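Local coordinates for protein VP1 (Polyomavirus HPyV7, PDB 4PCH) that assembles as the jelly-roll core of the major capsid protein into pentamers, the building blocks of the icosahedral virion shell, and probably takes part in attachment to host cells, at residues E17-K22 / C266-I271; A25-N30 / V225-A230; W83-L88 / T208-E213. All coordinates share one frame; numbering follows the deposited sequence.

Contact 1 (E17-K22 / C266-I271); sequences EDTQYK and CRQRRI
The side chain of Gln-268 is laid over Thr-19, the two crossing at about a right angle. Its CG stands anti to the carbonyl carbon (chi1 -66°) and the chain runs extended beyond it, which brings the amide over the threonine. CD lies 3.8 Å from Thr-19 CA, and OE1 reaches the methyl CG2 at 3.6 Å. The other end of the amide, NE2, comes within 3.5 Å of Asp-18 O, but at an angle too poor for a hydrogen bond. Thr-19 turns its hydroxyl elsewhere: OG1 is hydrogen-bonded to Thr-16 N and Pro-14 O, within the turn that leads into this strand.

Regular antiparallel pairing begins further along. Tyr-21 and Cys-266 form a hydrogen-bonded pair, with Tyr-21 N giving to Cys-266 O at 3.0 Å and Cys-266 N giving back to Tyr-21 O at 2.7 Å. Beside it, Gln-20 CA makes a CA-H...O contact of 3.3 Å to Cys-266 O. Beside Thr-19 O and Gln-268 N a water joins the two backbones. It accepts the N-H of Gln-268 at 2.9 Å and lies 3.1 Å from Thr-19 O, to which it appears to donate.

The strands are 9-27 and 253-271, adjacent in one sheet of the VP1 jelly roll. On its far edge, strand 253-271 is tied to strand 79-93, where Glu-84 makes salt bridges with both Arg-267 and Arg-269. The chemistry is therefore divided: the backbones are linked by two direct hydrogen bonds and a bridging water, while the Gln-268 amide, though polar, meets Thr-19 through van der Waals contact with its carbon atoms.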
loop_
_atom_site.group_PDB
_atom_site.type_symbol
_atom_site.label_atom_id
_atom_site.label_comp_id
_atom_site.label_asym_id
_atom_site.label_seq_id
_atom_site.Cartn_x
_atom_site.Cartn_y
_atom_site.Cartn_z
ATOM N N GLU B 17 -26.367 -19.322 26.813
ATOM C CA GLU B 17 -25.532 -20.389 26.241
ATOM C C GLU B 17 -26.238 -21.151 25.115
ATOM O O GLU B 17 -25.617 -21.471 24.091
ATOM C CB GLU B 17 -25.037 -21.373 27.313
ATOM C CG GLU B 17 -23.535 -21.311 27.517
ATOM C CD GLU B 17 -23.039 -22.267 28.588
ATOM O OE1 GLU B 17 -22.409 -23.290 28.230
ATOM O OE2 GLU B 17 -23.279 -21.994 29.781
ATOM N N ASP B 18 -27.529 -21.425 25.301
ATOM C CA ASP B 18 -28.298 -22.140 24.285
ATOM C C ASP B 18 -28.686 -21.315 23.044
ATOM O O ASP B 18 -28.977 -21.900 22.010
ATOM C CB ASP B 18 -29.547 -22.770 24.882
ATOM C CG ASP B 18 -29.228 -23.896 25.875
ATOM O OD1 ASP B 18 -28.106 -24.446 25.867
ATOM O OD2 ASP B 18 -30.121 -24.215 26.667
ATOM N N THR B 19 -28.658 -19.988 23.118
ATOM C CA THR B 19 -29.085 -19.162 21.968
ATOM C C THR B 19 -27.899 -18.563 21.187
ATOM O O THR B 19 -28.065 -17.708 20.337
ATOM C CB THR B 19 -30.093 -18.080 22.410
ATOM O OG1 THR B 19 -29.434 -17.098 23.219
ATOM C CG2 THR B 19 -31.265 -18.723 23.190
ATOM N N GLN B 20 -26.693 -19.031 21.473
ATOM C CA GLN B 20 -25.503 -18.625 20.729
ATOM C C GLN B 20 -24.755 -19.869 20.309
ATOM O O GLN B 20 -24.796 -20.865 21.015
ATOM C CB GLN B 20 -24.613 -17.745 21.593
ATOM C CG GLN B 20 -25.274 -16.449 22.019
ATOM C CD GLN B 20 -24.416 -15.651 22.977
ATOM O OE1 GLN B 20 -23.735 -14.706 22.577
ATOM N NE2 GLN B 20 -24.413 -16.050 24.233
ATOM N N TYR B 21 -24.122 -19.852 19.132
ATOM C CA TYR B 21 -23.400 -21.021 18.648
ATOM C C TYR B 21 -22.327 -20.530 17.708
ATOM O O TYR B 21 -22.541 -19.588 16.962
ATOM C CB TYR B 21 -24.327 -21.983 17.902
ATOM C CG TYR B 21 -23.667 -23.204 17.273
ATOM C CD1 TYR B 21 -23.281 -24.279 18.033
ATOM C CD2 TYR B 21 -23.439 -23.265 15.899
ATOM C CE1 TYR B 21 -22.687 -25.392 17.450
ATOM C CE2 TYR B 21 -22.873 -24.370 15.314
ATOM C CZ TYR B 21 -22.481 -25.427 16.092
ATOM O OH TYR B 21 -21.890 -26.522 15.494
ATOM N N LYS B 22 -21.178 -21.175 17.754
ATOM C CA LYS B 22 -20.141 -20.861 16.806
ATOM C C LYS B 22 -19.673 -22.150 16.176
ATOM O O LYS B 22 -19.678 -23.216 16.813
ATOM C CB LYS B 22 -18.994 -20.074 17.461
ATOM C CG LYS B 22 -18.475 -20.616 18.762
ATOM C CD LYS B 22 -17.498 -19.635 19.397
ATOM C CE LYS B 22 -17.077 -20.110 20.773
ATOM N NZ LYS B 22 -16.311 -19.070 21.519
ATOM N N CYS B 266 -22.988 -17.222 15.640
ATOM C CA CYS B 266 -24.452 -17.202 15.442
ATOM C C CYS B 266 -25.187 -16.897 16.742
ATOM O O CYS B 266 -24.732 -17.249 17.830
ATOM C CB CYS B 266 -24.949 -18.544 14.933
ATOM S SG CYS B 266 -24.219 -19.041 13.363
ATOM N N ARG B 267 -26.317 -16.225 16.597
ATOM C CA ARG B 267 -27.272 -16.002 17.682
ATOM C C ARG B 267 -28.657 -16.310 17.103
ATOM O O ARG B 267 -28.783 -16.623 15.926
ATOM C CB ARG B 267 -27.214 -14.555 18.215
ATOM C CG ARG B 267 -27.606 -13.506 17.184
ATOM C CD ARG B 267 -27.147 -12.106 17.552
ATOM N NE ARG B 267 -27.425 -11.179 16.458
ATOM C CZ ARG B 267 -26.810 -10.012 16.274
ATOM N NH1 ARG B 267 -25.908 -9.569 17.159
ATOM N NH2 ARG B 267 -27.121 -9.273 15.214
ATOM N N GLN B 268 -29.684 -16.264 17.927
ATOM C CA GLN B 268 -31.030 -16.527 17.453
ATOM C C GLN B 268 -31.797 -15.245 17.200
ATOM O O GLN B 268 -31.710 -14.289 17.979
ATOM C CB GLN B 268 -31.753 -17.425 18.435
ATOM C CG GLN B 268 -31.128 -18.805 18.511
ATOM C CD GLN B 268 -31.849 -19.757 19.455
ATOM O OE1 GLN B 268 -32.902 -19.451 20.029
ATOM N NE2 GLN B 268 -31.284 -20.951 19.601
ATOM N N ARG B 269 -32.609 -15.269 16.157
ATOM C CA ARG B 269 -33.395 -14.112 15.716
ATOM C C ARG B 269 -34.791 -14.596 15.374
ATOM O O ARG B 269 -34.939 -15.607 14.672
ATOM C CB ARG B 269 -32.716 -13.494 14.493
ATOM C CG ARG B 269 -33.429 -12.317 13.831
ATOM C CD ARG B 269 -33.336 -11.035 14.631
ATOM N NE ARG B 269 -32.053 -10.378 14.393
ATOM C CZ ARG B 269 -31.837 -9.066 14.430
ATOM N NH1 ARG B 269 -30.618 -8.612 14.199
ATOM N NH2 ARG B 269 -32.818 -8.213 14.690
ATOM N N ARG B 270 -35.815 -13.901 15.854
ATOM C CA ARG B 270 -37.191 -14.187 15.418
ATOM C C ARG B 270 -37.499 -13.394 14.130
ATOM O O ARG B 270 -37.088 -12.238 13.957
ATOM C CB ARG B 270 -38.239 -13.960 16.536
ATOM C CG ARG B 270 -39.430 -14.941 16.386
ATOM C CD ARG B 270 -40.526 -14.887 17.449
ATOM N NE ARG B 270 -40.388 -15.875 18.531
ATOM C CZ ARG B 270 -40.717 -17.180 18.480
ATOM N NH1 ARG B 270 -40.535 -17.919 19.574
ATOM N NH2 ARG B 270 -41.205 -17.778 17.376
ATOM N N ILE B 271 -38.129 -14.067 13.174
ATOM C CA ILE B 271 -38.544 -13.444 11.917
ATOM C C ILE B 271 -40.040 -13.720 11.707
ATOM O O ILE B 271 -40.601 -14.696 12.236
ATOM C CB ILE B 271 -37.672 -13.908 10.727
ATOM C CG1 ILE B 271 -37.846 -15.405 10.482
ATOM C CG2 ILE B 271 -36.192 -13.593 10.971
ATOM C CD1 ILE B 271 -37.015 -15.983 9.356
HETATM O O HOH W 1 -29.798 -15.172 20.621
#

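Contact 2 (A25-N30 / V225-A230); sequences AVLLPN and VYLTSA
Leu-227 is the first residue of 225-230 to meet the other segment, and it does so through two of its carbons. CB faces the isopropyl end of Leu-27, 4.0 Å from CD2 and nearly as close to CD1; the two leucine side chains cross at about a right angle. CD1 of Leu-227 reaches further back along strand 9-27, touching Leu-27 CD1 and lying 4.2 Å from the methyl of Ala-25. The carbonyl of Leu-227 also takes part, its O being 3.7 Å from Leu-27 CD2. Thr-228 comes next and points its side chain away, leaving its backbone N 4.0 Å from that same methyl. At Ser-229 the side chain turns toward Leu-27 again: OG, placed between the backbone N and the carbonyl carbon (chi1 70°), lies 3.5 Å from CD2 and 3.7 Å from CB of Leu-27. CD2 of Leu-27 thus meets most of the segment's touching residues, lying against Leu-227, Thr-228 N and Ser-229.

The contact rests mainly on side chains facing each other across the layers of the jelly-roll sandwich, with those two backbone atoms adding to it. The axes of strands 25-27 and 225-230 approach to 8.6 Å, too far for backbone pairing, and their directions differ by 39°.

Phe-262 of strand 253-271 packs on both leucines. Ala-64 of strand 62-67 adds to the surroundings of Leu-27, and Cys-123 of strand 117-124 to those of Leu-227. On the outer side of 25-30, Val-26 and Leu-28 turn away from this core and pack on Thr-179 and Ala-155 of a neighbouring subunit, so the segment runs between the sandwich interior formed by these strands and a pentamer interface.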
loop_
_atom_site.group_PDB
_atom_site.type_symbol
_atom_site.label_atom_id
_atom_site.label_comp_id
_atom_site.label_asym_id
_atom_site.label_seq_id
_atom_site.Cartn_x
_atom_site.Cartn_y
_atom_site.Cartn_z
ATOM N N ALA B 25 -14.654 -24.242 10.294
ATOM C CA ALA B 25 -14.413 -25.114 9.169
ATOM C C ALA B 25 -13.159 -24.655 8.459
ATOM O O ALA B 25 -12.806 -23.470 8.510
ATOM C CB ALA B 25 -15.579 -25.100 8.203
ATOM N N VAL B 26 -12.483 -25.606 7.813
ATOM C CA VAL B 26 -11.418 -25.253 6.887
ATOM C C VAL B 26 -11.784 -25.770 5.495
ATOM O O VAL B 26 -11.935 -26.977 5.314
ATOM C CB VAL B 26 -10.073 -25.832 7.295
ATOM C CG1 VAL B 26 -9.012 -25.430 6.279
ATOM C CG2 VAL B 26 -9.707 -25.380 8.699
ATOM N N LEU B 27 -11.970 -24.843 4.569
ATOM C CA LEU B 27 -12.305 -25.138 3.178
ATOM C C LEU B 27 -10.982 -25.386 2.493
ATOM O O LEU B 27 -10.052 -24.583 2.595
ATOM C CB LEU B 27 -13.051 -24.027 2.467
ATOM C CG LEU B 27 -14.578 -23.980 2.642
ATOM C CD1 LEU B 27 -14.903 -23.845 4.127
ATOM C CD2 LEU B 27 -15.250 -22.896 1.826
ATOM N N LEU B 28 -10.915 -26.510 1.792
ATOM C CA LEU B 28 -9.706 -26.950 1.137
ATOM C C LEU B 28 -9.739 -26.579 -0.352
ATOM O O LEU B 28 -10.816 -26.538 -0.970
ATOM C CB LEU B 28 -9.554 -28.469 1.260
ATOM C CG LEU B 28 -9.578 -29.100 2.652
ATOM C CD1 LEU B 28 -9.362 -30.601 2.605
ATOM C CD2 LEU B 28 -8.556 -28.425 3.558
ATOM N N PRO B 29 -8.569 -26.310 -0.932
ATOM C CA PRO B 29 -8.557 -25.954 -2.330
ATOM C C PRO B 29 -8.981 -27.087 -3.239
ATOM O O PRO B 29 -8.764 -28.248 -2.926
ATOM C CB PRO B 29 -7.089 -25.607 -2.582
ATOM C CG PRO B 29 -6.343 -26.379 -1.588
ATOM C CD PRO B 29 -7.201 -26.262 -0.361
ATOM N N ASN B 30 -9.609 -26.690 -4.332
ATOM C CA ASN B 30 -10.267 -27.596 -5.203
ATOM C C ASN B 30 -10.057 -27.238 -6.659
ATOM O O ASN B 30 -10.485 -26.179 -7.087
ATOM C CB ASN B 30 -11.752 -27.497 -4.821
ATOM C CG ASN B 30 -12.620 -28.259 -5.725
ATOM O OD1 ASN B 30 -12.238 -29.321 -6.211
ATOM N ND2 ASN B 30 -13.795 -27.707 -6.010
ATOM N N VAL B 225 -25.203 -23.022 7.351
ATOM C CA VAL B 225 -24.481 -21.850 6.845
ATOM C C VAL B 225 -23.633 -22.310 5.657
ATOM O O VAL B 225 -23.061 -23.403 5.670
ATOM C CB VAL B 225 -23.675 -21.145 7.944
ATOM C CG1 VAL B 225 -22.616 -22.029 8.552
ATOM C CG2 VAL B 225 -23.040 -19.861 7.419
ATOM N N TYR B 226 -23.570 -21.461 4.634
ATOM C CA TYR B 226 -22.960 -21.787 3.355
ATOM C C TYR B 226 -21.711 -20.931 3.254
ATOM O O TYR B 226 -21.802 -19.701 3.395
ATOM C CB TYR B 226 -23.909 -21.453 2.194
ATOM C CG TYR B 226 -25.125 -22.374 2.152
ATOM C CD1 TYR B 226 -26.084 -22.304 3.134
ATOM C CD2 TYR B 226 -25.283 -23.316 1.146
ATOM C CE1 TYR B 226 -27.177 -23.155 3.130
ATOM C CE2 TYR B 226 -26.368 -24.162 1.120
ATOM C CZ TYR B 226 -27.316 -24.080 2.130
ATOM O OH TYR B 226 -28.409 -24.901 2.152
ATOM N N LEU B 227 -20.572 -21.602 3.105
ATOM C CA LEU B 227 -19.254 -20.956 2.962
ATOM C C LEU B 227 -18.720 -21.212 1.585
ATOM O O LEU B 227 -18.836 -22.321 1.075
ATOM C CB LEU B 227 -18.288 -21.527 3.996
ATOM C CG LEU B 227 -18.735 -21.335 5.453
ATOM C CD1 LEU B 227 -17.767 -22.039 6.377
ATOM C CD2 LEU B 227 -18.913 -19.861 5.808
ATOM N N THR B 228 -18.092 -20.192 0.994
ATOM C CA THR B 228 -17.509 -20.312 -0.346
ATOM C C THR B 228 -16.161 -19.595 -0.306
ATOM O O THR B 228 -16.039 -18.576 0.357
ATOM C CB THR B 228 -18.415 -19.700 -1.434
ATOM O OG1 THR B 228 -19.760 -20.182 -1.287
ATOM C CG2 THR B 228 -17.930 -20.058 -2.841
ATOM N N SER B 229 -15.146 -20.167 -0.961
ATOM C CA SER B 229 -13.855 -19.483 -0.993
ATOM C C SER B 229 -13.074 -19.788 -2.252
ATOM O O SER B 229 -13.369 -20.738 -2.958
ATOM C CB SER B 229 -13.030 -19.812 0.255
ATOM O OG SER B 229 -12.581 -21.141 0.279
ATOM N N ALA B 230 -12.086 -18.935 -2.551
ATOM C CA ALA B 230 -11.086 -19.254 -3.553
ATOM C C ALA B 230 -9.875 -18.413 -3.252
ATOM O O ALA B 230 -9.995 -17.186 -3.033
ATOM C CB ALA B 230 -11.597 -18.938 -4.948
#

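Contact 3 (W83-L88 / T208-E213); sequences WEAYRL and TPLIDE
Leu-210 inserts its side chain beside the backbone of 85-88, where strands 79-93 and 208-219 pair antiparallel in one sheet of the VP1 jelly roll. Starting at the root, CB lies against two carbonyl oxygens, those of Ala-85 and Tyr-86, each at 3.7 Å. CG, anti to the carbonyl carbon of its own residue (chi1 -63°), sits over the backbone of Arg-87. From there the branches divide: CD1 is 3.7 Å from Arg-87 N and also touches the methyl of Ala-85, whereas CD2 meets Leu-88 CD2 at 3.8 Å. The leucine pair crosses at about a right angle, and Cys-123 of strand 117-124 packs on both residues.

Backbone hydrogen bonds flank this side chain. Leu-210 N donates to Tyr-86 O at 3.0 Å, coming from above the carbonyl plane, 56° out of it. Leu-88 and Thr-208 exchange two bonds as a hydrogen-bonded pair; Thr-208 N to Leu-88 O is the shorter at 2.8 Å, the nitrogen almost in line with the C=O. Their side chains lie side by side and point the same way. Arg-87 and Pro-209 form the adjoining non-hydrogen-bonded pair, with their side chains on the other face. Beyond Leu-210 the second segment leaves the ladder, and pairing resumes between Ala-85 and Ile-218, further along the same strand 208-219.

Subunit contacts begin right at the strand pair. The guanidinium of Arg-87 makes salt bridges with Glu-89 and with Glu-213 of a neighbouring subunit, while Pro-209 O accepts a hydrogen bond from Gln-205 of a third subunit. Where the segment departs from the sheet, the last touch is made by an aliphatic branch: CG2 of Ile-211 rests 4.0 Å from Tyr-86 CB.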
loop_
_atom_site.group_PDB
_atom_site.type_symbol
_atom_site.label_atom_id
_atom_site.label_comp_id
_atom_site.label_asym_id
_atom_site.label_seq_id
_atom_site.Cartn_x
_atom_site.Cartn_y
_atom_site.Cartn_z
ATOM N N TRP B 83 -31.186 -19.247 13.289
ATOM C CA TRP B 83 -29.820 -18.827 13.550
ATOM C C TRP B 83 -29.457 -17.663 12.639
ATOM O O TRP B 83 -29.727 -17.693 11.431
ATOM C CB TRP B 83 -28.848 -19.954 13.307
ATOM C CG TRP B 83 -28.944 -21.062 14.301
ATOM C CD1 TRP B 83 -29.347 -22.349 14.059
ATOM C CD2 TRP B 83 -28.556 -21.013 15.679
ATOM N NE1 TRP B 83 -29.269 -23.083 15.209
ATOM C CE2 TRP B 83 -28.787 -22.291 16.217
ATOM C CE3 TRP B 83 -28.062 -20.004 16.518
ATOM C CZ2 TRP B 83 -28.545 -22.593 17.562
ATOM C CZ3 TRP B 83 -27.800 -20.307 17.845
ATOM C CH2 TRP B 83 -28.040 -21.588 18.354
ATOM N N GLU B 84 -28.869 -16.638 13.245
ATOM C CA GLU B 84 -28.362 -15.455 12.548
ATOM C C GLU B 84 -26.842 -15.366 12.732
ATOM O O GLU B 84 -26.352 -15.282 13.871
ATOM C CB GLU B 84 -29.036 -14.206 13.131
ATOM C CG GLU B 84 -28.545 -12.877 12.584
ATOM C CD GLU B 84 -28.948 -11.680 13.446
ATOM O OE1 GLU B 84 -29.538 -11.897 14.536
ATOM O OE2 GLU B 84 -28.642 -10.531 13.048
ATOM N N ALA B 85 -26.107 -15.387 11.620
ATOM C CA ALA B 85 -24.661 -15.300 11.669
ATOM C C ALA B 85 -24.305 -13.821 11.584
ATOM O O ALA B 85 -24.594 -13.168 10.585
ATOM C CB ALA B 85 -24.021 -16.084 10.536
ATOM N N TYR B 86 -23.731 -13.287 12.661
ATOM C CA TYR B 86 -23.514 -11.841 12.795
ATOM C C TYR B 86 -22.046 -11.420 12.692
ATOM O O TYR B 86 -21.756 -10.237 12.569
ATOM C CB TYR B 86 -24.135 -11.314 14.099
ATOM C CG TYR B 86 -23.570 -11.940 15.355
ATOM C CD1 TYR B 86 -24.123 -13.090 15.892
ATOM C CD2 TYR B 86 -22.478 -11.378 16.002
ATOM C CE1 TYR B 86 -23.602 -13.673 17.044
ATOM C CE2 TYR B 86 -21.958 -11.938 17.148
ATOM C CZ TYR B 86 -22.509 -13.080 17.667
ATOM O OH TYR B 86 -21.947 -13.599 18.800
ATOM N N ARG B 87 -21.130 -12.383 12.687
ATOM C CA ARG B 87 -19.703 -12.071 12.678
ATOM C C ARG B 87 -18.965 -13.307 12.239
ATOM O O ARG B 87 -19.397 -14.425 12.523
ATOM C CB ARG B 87 -19.275 -11.651 14.107
ATOM C CG ARG B 87 -17.802 -11.462 14.389
ATOM C CD ARG B 87 -17.579 -10.617 15.657
ATOM N NE ARG B 87 -17.848 -11.321 16.919
ATOM C CZ ARG B 87 -17.005 -12.176 17.511
ATOM N NH1 ARG B 87 -15.839 -12.482 16.956
ATOM N NH2 ARG B 87 -17.335 -12.751 18.660
ATOM N N LEU B 88 -17.862 -13.117 11.521
ATOM C CA LEU B 88 -16.984 -14.248 11.256
ATOM C C LEU B 88 -15.528 -13.848 11.359
ATOM O O LEU B 88 -15.193 -12.663 11.276
ATOM C CB LEU B 88 -17.280 -14.891 9.915
ATOM C CG LEU B 88 -16.960 -14.189 8.602
ATOM C CD1 LEU B 88 -15.462 -14.181 8.275
ATOM C CD2 LEU B 88 -17.722 -14.832 7.459
ATOM N N THR B 208 -14.701 -9.929 11.206
ATOM C CA THR B 208 -15.470 -9.352 10.124
ATOM C C THR B 208 -16.945 -9.343 10.521
ATOM O O THR B 208 -17.541 -10.394 10.603
ATOM C CB THR B 208 -15.296 -10.203 8.856
ATOM O OG1 THR B 208 -13.897 -10.200 8.465
ATOM C CG2 THR B 208 -16.169 -9.680 7.741
ATOM N N PRO B 209 -17.533 -8.157 10.726
ATOM C CA PRO B 209 -18.966 -8.152 10.982
ATOM C C PRO B 209 -19.752 -8.531 9.736
ATOM O O PRO B 209 -19.330 -8.273 8.611
ATOM C CB PRO B 209 -19.238 -6.716 11.393
ATOM C CG PRO B 209 -18.213 -5.924 10.666
ATOM C CD PRO B 209 -16.986 -6.787 10.659
ATOM N N LEU B 210 -20.915 -9.124 9.956
ATOM C CA LEU B 210 -21.782 -9.532 8.867
ATOM C C LEU B 210 -23.123 -8.820 8.907
ATOM O O LEU B 210 -24.016 -9.110 8.111
ATOM C CB LEU B 210 -22.001 -11.037 8.948
ATOM C CG LEU B 210 -20.797 -11.957 8.791
ATOM C CD1 LEU B 210 -21.155 -13.396 9.077
ATOM C CD2 LEU B 210 -20.160 -11.856 7.396
ATOM N N ILE B 211 -23.287 -7.867 9.813
ATOM C CA ILE B 211 -24.570 -7.194 9.951
ATOM C C ILE B 211 -24.764 -6.048 8.942
ATOM O O ILE B 211 -23.807 -5.327 8.616
ATOM C CB ILE B 211 -24.813 -6.645 11.379
ATOM C CG1 ILE B 211 -23.700 -5.701 11.836
ATOM C CG2 ILE B 211 -24.985 -7.783 12.368
ATOM C CD1 ILE B 211 -24.068 -4.913 13.054
ATOM N N ASP B 212 -26.007 -5.879 8.485
ATOM C CA ASP B 212 -26.351 -4.826 7.530
ATOM C C ASP B 212 -26.642 -3.530 8.266
ATOM O O ASP B 212 -26.444 -3.457 9.484
ATOM C CB ASP B 212 -27.514 -5.273 6.629
ATOM C CG ASP B 212 -28.826 -5.431 7.364
ATOM O OD1 ASP B 212 -29.039 -4.872 8.456
ATOM O OD2 ASP B 212 -29.708 -6.092 6.800
ATOM N N GLU B 213 -27.140 -2.506 7.559
ATOM C CA GLU B 213 -27.386 -1.209 8.199
ATOM C C GLU B 213 -28.531 -1.217 9.211
ATOM O O GLU B 213 -28.664 -0.271 9.974
ATOM C CB GLU B 213 -27.613 -0.095 7.166
ATOM C CG GLU B 213 -28.991 -0.087 6.521
ATOM C CD GLU B 213 -29.070 -0.917 5.254
ATOM O OE1 GLU B 213 -28.207 -1.806 5.051
ATOM O OE2 GLU B 213 -30.003 -0.669 4.461
#

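From the N terminus the chain passes through 17-22 and 25-30 on one long strand, then 83-88; it returns through 208-213, 225-230 and finally 266-271. The three closures are nested without crossing: contact 3 lies within the loop closed by contact 2, and that within the loop closed by contact 1. Contacts 1 and 3 pair neighbouring strands at separate places in one sheet, with centres about 12 Å apart, and touch through the Glu-84 salt bridges to Arg-267 and Arg-269 and through Trp-83 packing on Gln-268. Contact 2, its centre about 23 Å from that of contact 1, continues from the same first strand but joins it across the sandwich to strand 224-236.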